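Local coordinates for protein inorganic polyphosphate/ATP-glucomannokinase (Arthrobacter sp., PDB 1WOQ) that catalyses phosphate transfer to glucose or mannose, with inorganic polyphosphate or ATP as the phosphate donor, at residues G26-L31 and S66-A71; G34-E39 and A250-A255; E180-A185 and E189-S194. All coordinates share one frame; numbering follows the deposited sequence.

Contact 1: G26-L31 and S66-A71; sequences GGIVDL and SARPEA
A backbone bond of 2.9 Å from Ala71 N to Arg68 O closes the type I turn that receives the side chain of Ile28. The turn lies in the loop after helix 51-66, and strand 23-30 points this isoleucine at it. Pro69 suits the second position of the turn because its ring already holds phi near -60°, while Ala71 turns its methyl away from the strand, so Ile28 CD1 meets its CA more closely than its CB. Ile28 meets the turn with both of its branches. The longer one runs straight outward (chi2 169°) and lays CD1 against the turn, with Ala71 CA at 3.7 Å and Ala71 CB at 4.2 Å. That same methyl lies 3.7 Å from Glu70 CG and, farther off, 4.3 Å from Arg68 CB. The shorter branch, CG2, stands anti to the backbone N of Ile28 and rests 3.6 Å from Glu70 O. Glu70 contributes its methylene part: with CG set between its own N and carbonyl carbon (chi1 59°), the aliphatic stem crosses the isoleucine at about a right angle, and the chain then bends at chi2. Arg68 likewise offers carbon here and sends its charge elsewhere, since its stretched chain carries NH1 to Glu39 O of the edge strand 35-44, and NE is salt-bridged to Glu64 of the preceding helix. Leu37, the backbone partner of Ile28 in the sheet, also touches both Ile28 and Glu70. The contact thus seats the loop on the first sheet of an actin-like ATPase fold, beside its edge strand. It is one of van der Waals packing: a buried isoleucine is covered by Ala71, by the carbon stems of Glu70 and Arg68 and by the carbonyl oxygen of Glu70, so the charged groups need not be buried with it.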
# COMPACT_ATOMS: atom_id res chain seq x y z
N GLY A 26 2.37 11.48 4.98
CA GLY A 26 1.69 12.09 3.86
C GLY A 26 2.64 12.94 3.05
O GLY A 26 3.76 13.24 3.47
N GLY A 27 2.18 13.34 1.87
CA GLY A 27 2.98 14.16 1.00
C GLY A 27 2.10 14.86 -0.00
O GLY A 27 0.96 14.44 -0.23
N ILE A 28 2.61 15.94 -0.57
CA ILE A 28 1.88 16.70 -1.59
C ILE A 28 2.39 16.08 -2.88
O ILE A 28 3.58 16.13 -3.18
CB ILE A 28 2.23 18.20 -1.50
CG1 ILE A 28 1.69 18.75 -0.17
CG2 ILE A 28 1.62 18.96 -2.68
CD1 ILE A 28 2.18 20.15 0.16
N VAL A 29 1.47 15.48 -3.64
CA VAL A 29 1.84 14.79 -4.86
C VAL A 29 1.58 15.53 -6.16
O VAL A 29 0.49 16.04 -6.41
CB VAL A 29 1.10 13.43 -4.94
CG1 VAL A 29 1.57 12.64 -6.16
CG2 VAL A 29 1.35 12.62 -3.67
N ASP A 30 2.63 15.59 -6.99
CA ASP A 30 2.56 16.21 -8.30
C ASP A 30 2.29 15.03 -9.23
O ASP A 30 3.19 14.24 -9.51
CB ASP A 30 3.91 16.85 -8.65
CG ASP A 30 3.90 17.49 -10.03
OD1 ASP A 30 3.37 16.87 -10.97
OD2 ASP A 30 4.45 18.60 -10.16
N LEU A 31 1.05 14.90 -9.69
CA LEU A 31 0.68 13.79 -10.55
C LEU A 31 1.32 13.81 -11.93
O LEU A 31 1.27 12.83 -12.66
CB LEU A 31 -0.85 13.70 -10.67
CG LEU A 31 -1.52 13.20 -9.38
CD1 LEU A 31 -3.03 13.16 -9.56
CD2 LEU A 31 -0.99 11.81 -9.04
N SER A 66 -1.12 21.08 4.36
CA SER A 66 -1.99 22.13 3.84
C SER A 66 -1.47 23.53 4.15
O SER A 66 -1.86 24.51 3.50
CB SER A 66 -3.40 21.99 4.41
OG SER A 66 -3.95 20.72 4.12
N ALA A 67 -0.58 23.64 5.13
CA ALA A 67 -0.03 24.94 5.52
C ALA A 67 1.20 25.31 4.70
O ALA A 67 1.69 26.44 4.78
CB ALA A 67 0.32 24.94 7.00
N ARG A 68 1.69 24.37 3.90
CA ARG A 68 2.88 24.64 3.09
C ARG A 68 2.56 25.46 1.84
O ARG A 68 1.47 25.37 1.28
CB ARG A 68 3.55 23.32 2.70
CG ARG A 68 3.98 22.52 3.91
CD ARG A 68 4.81 21.33 3.53
NE ARG A 68 5.21 20.57 4.70
CZ ARG A 68 5.92 19.45 4.65
NH1 ARG A 68 6.30 18.97 3.47
NH2 ARG A 68 6.23 18.80 5.76
N PRO A 69 3.53 26.27 1.39
CA PRO A 69 3.32 27.10 0.20
C PRO A 69 2.97 26.30 -1.05
O PRO A 69 2.27 26.80 -1.93
CB PRO A 69 4.64 27.86 0.08
CG PRO A 69 5.64 26.94 0.71
CD PRO A 69 4.90 26.43 1.92
N GLU A 70 3.44 25.06 -1.12
CA GLU A 70 3.16 24.21 -2.27
C GLU A 70 1.88 23.40 -2.13
O GLU A 70 1.56 22.56 -2.97
CB GLU A 70 4.35 23.27 -2.53
CG GLU A 70 4.70 22.35 -1.37
CD GLU A 70 5.77 22.93 -0.45
OE1 GLU A 70 5.68 24.11 -0.08
OE2 GLU A 70 6.71 22.18 -0.09
N ALA A 71 1.12 23.65 -1.06
CA ALA A 71 -0.12 22.93 -0.82
C ALA A 71 -1.20 23.23 -1.85
O ALA A 71 -1.25 24.32 -2.41
CB ALA A 71 -0.64 23.25 0.57

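Contact 2: G34-E39 and A250-A255; sequences GKLLGE and AGIVGA
The beta hairpin of strands 23-30 and 35-44, at the edge of the first sheet, packs here on the C-terminal helix 250-262, with Leu36 and Gly34 of the hairpin meeting Ile252 and Val253 of the helix. Gly34 precedes the second strand in a G1 beta bulge, in which it and Lys35 both face Asp30. Its phi of 73° is one that glycine adopts easily, which suits the residue to the place. On the helix side, Val253 sets both methyls beside the carbonyl oxygen of this glycine, CG2 at 3.9 Å and CG1 at 4.1 Å from Gly34 O. Leu36 makes its apolar contact with one methyl: CD1 lies 3.8 Å from Val253 CG2 and 4.1 Å from Ile252 CG2, bridging two successive residues of the helix. The CA-CB bond of Leu36 runs across the helix rather than at it; with CG beside the backbone N (chi1 -81°) the chain swings CD1 over to the helix. Its chain crosses that of Ile252 at about a right angle. Ile252 continues the layer onto Lys25 and Val29 of the neighbouring strand, and Val253 onto Ala130 and Tyr134 of helix 123-134, so the two branched residues join sheet and helices. Since methyl groups and one carbonyl oxygen make this buried contact, its strength should come mainly from dispersion and the exclusion of water.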
# COMPACT_ATOMS: atom_id res chain seq x y z
N GLY A 34 4.71 12.19 -10.68
CA GLY A 34 4.56 11.02 -9.84
C GLY A 34 5.48 11.10 -8.64
O GLY A 34 5.90 10.08 -8.09
N LYS A 35 5.80 12.32 -8.23
CA LYS A 35 6.68 12.54 -7.09
C LYS A 35 6.07 13.56 -6.13
O LYS A 35 5.10 14.23 -6.45
CB LYS A 35 8.06 13.03 -7.55
CG LYS A 35 8.85 11.99 -8.33
CD LYS A 35 10.27 12.45 -8.58
CE LYS A 35 11.07 11.39 -9.33
NZ LYS A 35 10.45 11.09 -10.65
N LEU A 36 6.67 13.67 -4.95
CA LEU A 36 6.19 14.60 -3.94
C LEU A 36 6.83 15.97 -4.06
O LEU A 36 7.99 16.09 -4.48
CB LEU A 36 6.50 14.07 -2.53
CG LEU A 36 5.57 13.02 -1.91
CD1 LEU A 36 5.40 11.84 -2.84
CD2 LEU A 36 6.16 12.58 -0.58
N LEU A 37 6.07 17.00 -3.71
CA LEU A 37 6.57 18.36 -3.72
C LEU A 37 7.01 18.58 -2.28
O LEU A 37 6.19 18.50 -1.36
CB LEU A 37 5.47 19.35 -4.09
CG LEU A 37 4.88 19.20 -5.49
CD1 LEU A 37 3.87 20.30 -5.74
CD2 LEU A 37 6.00 19.25 -6.53
N GLY A 38 8.30 18.82 -2.08
CA GLY A 38 8.80 19.01 -0.73
C GLY A 38 9.00 17.66 -0.07
O GLY A 38 9.00 16.62 -0.74
N GLU A 39 9.15 17.67 1.25
CA GLU A 39 9.37 16.45 2.02
C GLU A 39 8.08 15.81 2.52
O GLU A 39 7.07 16.49 2.70
CB GLU A 39 10.25 16.76 3.24
CG GLU A 39 11.54 17.50 2.91
CD GLU A 39 12.46 16.69 2.02
OE1 GLU A 39 12.87 15.59 2.43
OE2 GLU A 39 12.77 17.17 0.90
N ALA A 250 5.16 5.04 -2.20
CA ALA A 250 4.20 4.34 -3.04
C ALA A 250 2.73 4.53 -2.64
O ALA A 250 1.88 4.79 -3.49
CB ALA A 250 4.53 2.85 -3.08
N GLY A 251 2.45 4.41 -1.34
CA GLY A 251 1.08 4.57 -0.87
C GLY A 251 0.58 6.00 -1.02
O GLY A 251 -0.55 6.23 -1.45
N ILE A 252 1.43 6.95 -0.67
CA ILE A 252 1.10 8.36 -0.78
C ILE A 252 0.74 8.72 -2.23
O ILE A 252 -0.30 9.33 -2.50
CB ILE A 252 2.28 9.24 -0.32
CG1 ILE A 252 2.44 9.12 1.20
CG2 ILE A 252 2.07 10.69 -0.74
CD1 ILE A 252 3.71 9.74 1.74
N VAL A 253 1.61 8.34 -3.15
CA VAL A 253 1.39 8.63 -4.56
C VAL A 253 0.16 7.91 -5.08
O VAL A 253 -0.67 8.51 -5.75
CB VAL A 253 2.63 8.24 -5.40
CG1 VAL A 253 2.34 8.44 -6.89
CG2 VAL A 253 3.81 9.09 -4.98
N GLY A 254 0.03 6.63 -4.75
CA GLY A 254 -1.12 5.87 -5.20
C GLY A 254 -2.44 6.43 -4.71
O GLY A 254 -3.45 6.38 -5.42
N ALA A 255 -2.45 6.97 -3.49
CA ALA A 255 -3.67 7.54 -2.94
C ALA A 255 -4.09 8.76 -3.75
O ALA A 255 -5.28 8.98 -3.97
CB ALA A 255 -3.45 7.93 -1.48

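Contact 3: E180-A185 and E189-S194; sequences ETKASA and ERDGLS. With BGC (beta-D-glucopyranose), chain C.
Helix 179-183 stops at Ser184 and helix 185-190 follows at once, a corner that brings Lys182 CA to 8.3 Å from Asp191 CA. Arg190, the last helical residue, turns back across the corner and grips Thr181 O with both terminal nitrogens. NH1 and NH2 each lie 2.8 Å from Thr181 O, which sits at the edge of the guanidinium, close to its plane; NH1 approaches almost along the C=O direction (175°), NH2 more obliquely. Bends at chi2 and chi3 of Arg190 make this return possible. A salt bridge of 3.2 Å, whose hydrogen bond is weak, joins Arg190 NH1 to Asp191 OD2, and a water links that carboxylate oxygen to Lys182 O. Ser184 OG bonds to Glu180 O at 3.1 Å and also caps Ala187 N, serving the end of one helix and the start of the next. Gly192, whose phi is positive, completes a Schellman motif. Glu180 faces the other way, into the sugar pocket, where Glu180 OE1 lies 2.6 Å from O1 of the bound beta-D-glucopyranose and accepts from Ile153 N. Two N-H groups on one carbonyl oxygen fix the turn of the guanidinium, and its positive charge would probably polarise that C=O, which belongs to the residue after Glu180.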
# COMPACT_ATOMS: atom_id res chain seq x y z
N GLU A 180 0.63 -14.62 5.12
CA GLU A 180 1.40 -13.59 5.81
C GLU A 180 1.81 -13.94 7.24
O GLU A 180 2.74 -13.33 7.77
CB GLU A 180 0.66 -12.25 5.81
CG GLU A 180 -0.64 -12.21 6.59
CD GLU A 180 -1.14 -10.79 6.78
OE1 GLU A 180 -1.09 -10.01 5.81
OE2 GLU A 180 -1.59 -10.45 7.90
N THR A 181 1.15 -14.90 7.86
CA THR A 181 1.52 -15.25 9.23
C THR A 181 2.90 -15.92 9.23
O THR A 181 3.56 -15.98 10.27
CB THR A 181 0.48 -16.19 9.89
OG1 THR A 181 0.43 -17.44 9.20
CG2 THR A 181 -0.90 -15.55 9.85
N LYS A 182 3.33 -16.40 8.07
CA LYS A 182 4.63 -17.05 7.96
C LYS A 182 5.64 -16.32 7.06
O LYS A 182 6.85 -16.45 7.26
CB LYS A 182 4.46 -18.48 7.43
CG LYS A 182 3.84 -19.44 8.43
CD LYS A 182 4.78 -19.70 9.59
CE LYS A 182 4.21 -20.73 10.56
NZ LYS A 182 5.17 -21.05 11.65
N ALA A 183 5.15 -15.54 6.10
CA ALA A 183 6.04 -14.87 5.16
C ALA A 183 6.10 -13.34 5.16
O ALA A 183 6.73 -12.76 4.28
CB ALA A 183 5.74 -15.37 3.74
N SER A 184 5.45 -12.68 6.11
CA SER A 184 5.51 -11.22 6.15
C SER A 184 6.90 -10.85 6.66
O SER A 184 7.65 -11.71 7.12
CB SER A 184 4.46 -10.66 7.11
OG SER A 184 4.73 -11.06 8.44
N ALA A 185 7.25 -9.57 6.57
CA ALA A 185 8.56 -9.12 7.04
C ALA A 185 8.64 -9.37 8.54
O ALA A 185 9.70 -9.71 9.08
CB ALA A 185 8.74 -7.64 6.74
N GLU A 189 11.36 -12.11 11.06
CA GLU A 189 12.12 -11.79 12.26
C GLU A 189 11.66 -12.62 13.45
O GLU A 189 12.48 -13.13 14.21
CB GLU A 189 11.98 -10.29 12.58
CG GLU A 189 12.73 -9.82 13.83
CD GLU A 189 12.17 -10.38 15.12
OE1 GLU A 189 10.93 -10.36 15.28
OE2 GLU A 189 12.95 -10.84 15.98
N ARG A 190 10.35 -12.74 13.61
CA ARG A 190 9.77 -13.51 14.71
C ARG A 190 10.24 -14.96 14.73
O ARG A 190 10.48 -15.52 15.81
CB ARG A 190 8.24 -13.47 14.64
CG ARG A 190 7.54 -14.44 15.58
CD ARG A 190 6.65 -15.38 14.80
NE ARG A 190 5.58 -14.66 14.12
CZ ARG A 190 4.93 -15.11 13.05
NH1 ARG A 190 5.23 -16.29 12.53
NH2 ARG A 190 3.96 -14.37 12.51
N ASP A 191 10.37 -15.57 13.56
CA ASP A 191 10.80 -16.96 13.49
C ASP A 191 12.30 -17.14 13.33
O ASP A 191 12.79 -18.25 13.10
CB ASP A 191 10.07 -17.69 12.35
CG ASP A 191 8.57 -17.78 12.60
OD1 ASP A 191 8.17 -17.75 13.78
OD2 ASP A 191 7.80 -17.90 11.62
N GLY A 192 13.04 -16.04 13.47
CA GLY A 192 14.49 -16.09 13.36
C GLY A 192 15.03 -16.62 12.05
O GLY A 192 16.04 -17.33 12.02
N LEU A 193 14.36 -16.28 10.95
CA LEU A 193 14.76 -16.73 9.63
C LEU A 193 15.88 -15.91 9.00
O LEU A 193 15.89 -14.68 9.08
CB LEU A 193 13.56 -16.71 8.69
CG LEU A 193 12.62 -17.92 8.60
CD1 LEU A 193 12.33 -18.49 9.97
CD2 LEU A 193 11.35 -17.49 7.89
N SER A 194 16.82 -16.60 8.37
CA SER A 194 17.91 -15.94 7.68
C SER A 194 17.30 -15.55 6.34
O SER A 194 16.17 -15.95 6.04
CB SER A 194 19.07 -16.92 7.44
OG SER A 194 18.64 -18.02 6.65
C2 BGC C . -4.18 -6.75 4.84
C3 BGC C . -4.15 -6.03 3.49
C4 BGC C . -2.94 -5.08 3.42
C5 BGC C . -1.66 -5.85 3.75
C6 BGC C . -0.42 -4.98 3.79
C1 BGC C . -2.84 -7.45 5.07
O1 BGC C . -2.82 -8.08 6.30
O2 BGC C . -5.23 -7.70 4.87
O3 BGC C . -5.35 -5.31 3.29
O4 BGC C . -2.85 -4.52 2.12
O5 BGC C . -1.78 -6.49 5.04
O6 BGC C . -0.59 -3.87 4.66
O HOH W 1 8.00 -18.18 9.11

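How the contacts relate
From the N terminus, strand 23-30 supplies the first half of contact 1 and, after a short turn, strand 35-44 supplies the first half of contact 2. Contact 1 closes its loop once helix 51-66 has passed; contact 2 closes only at the C-terminal helix, so the two cross along the chain. They also touch in space, because their strands are neighbours in one sheet and Ile28 O pairs with Leu37 N. Contact 3 is a short local closure within the long span of contact 2, on the opposite side of the chain's centre. Contact 2 thus brings the C-terminal helix back to the first sheet, while contact 3 joins two successive short helices, the first of which carries Glu180 of the sugar pocket.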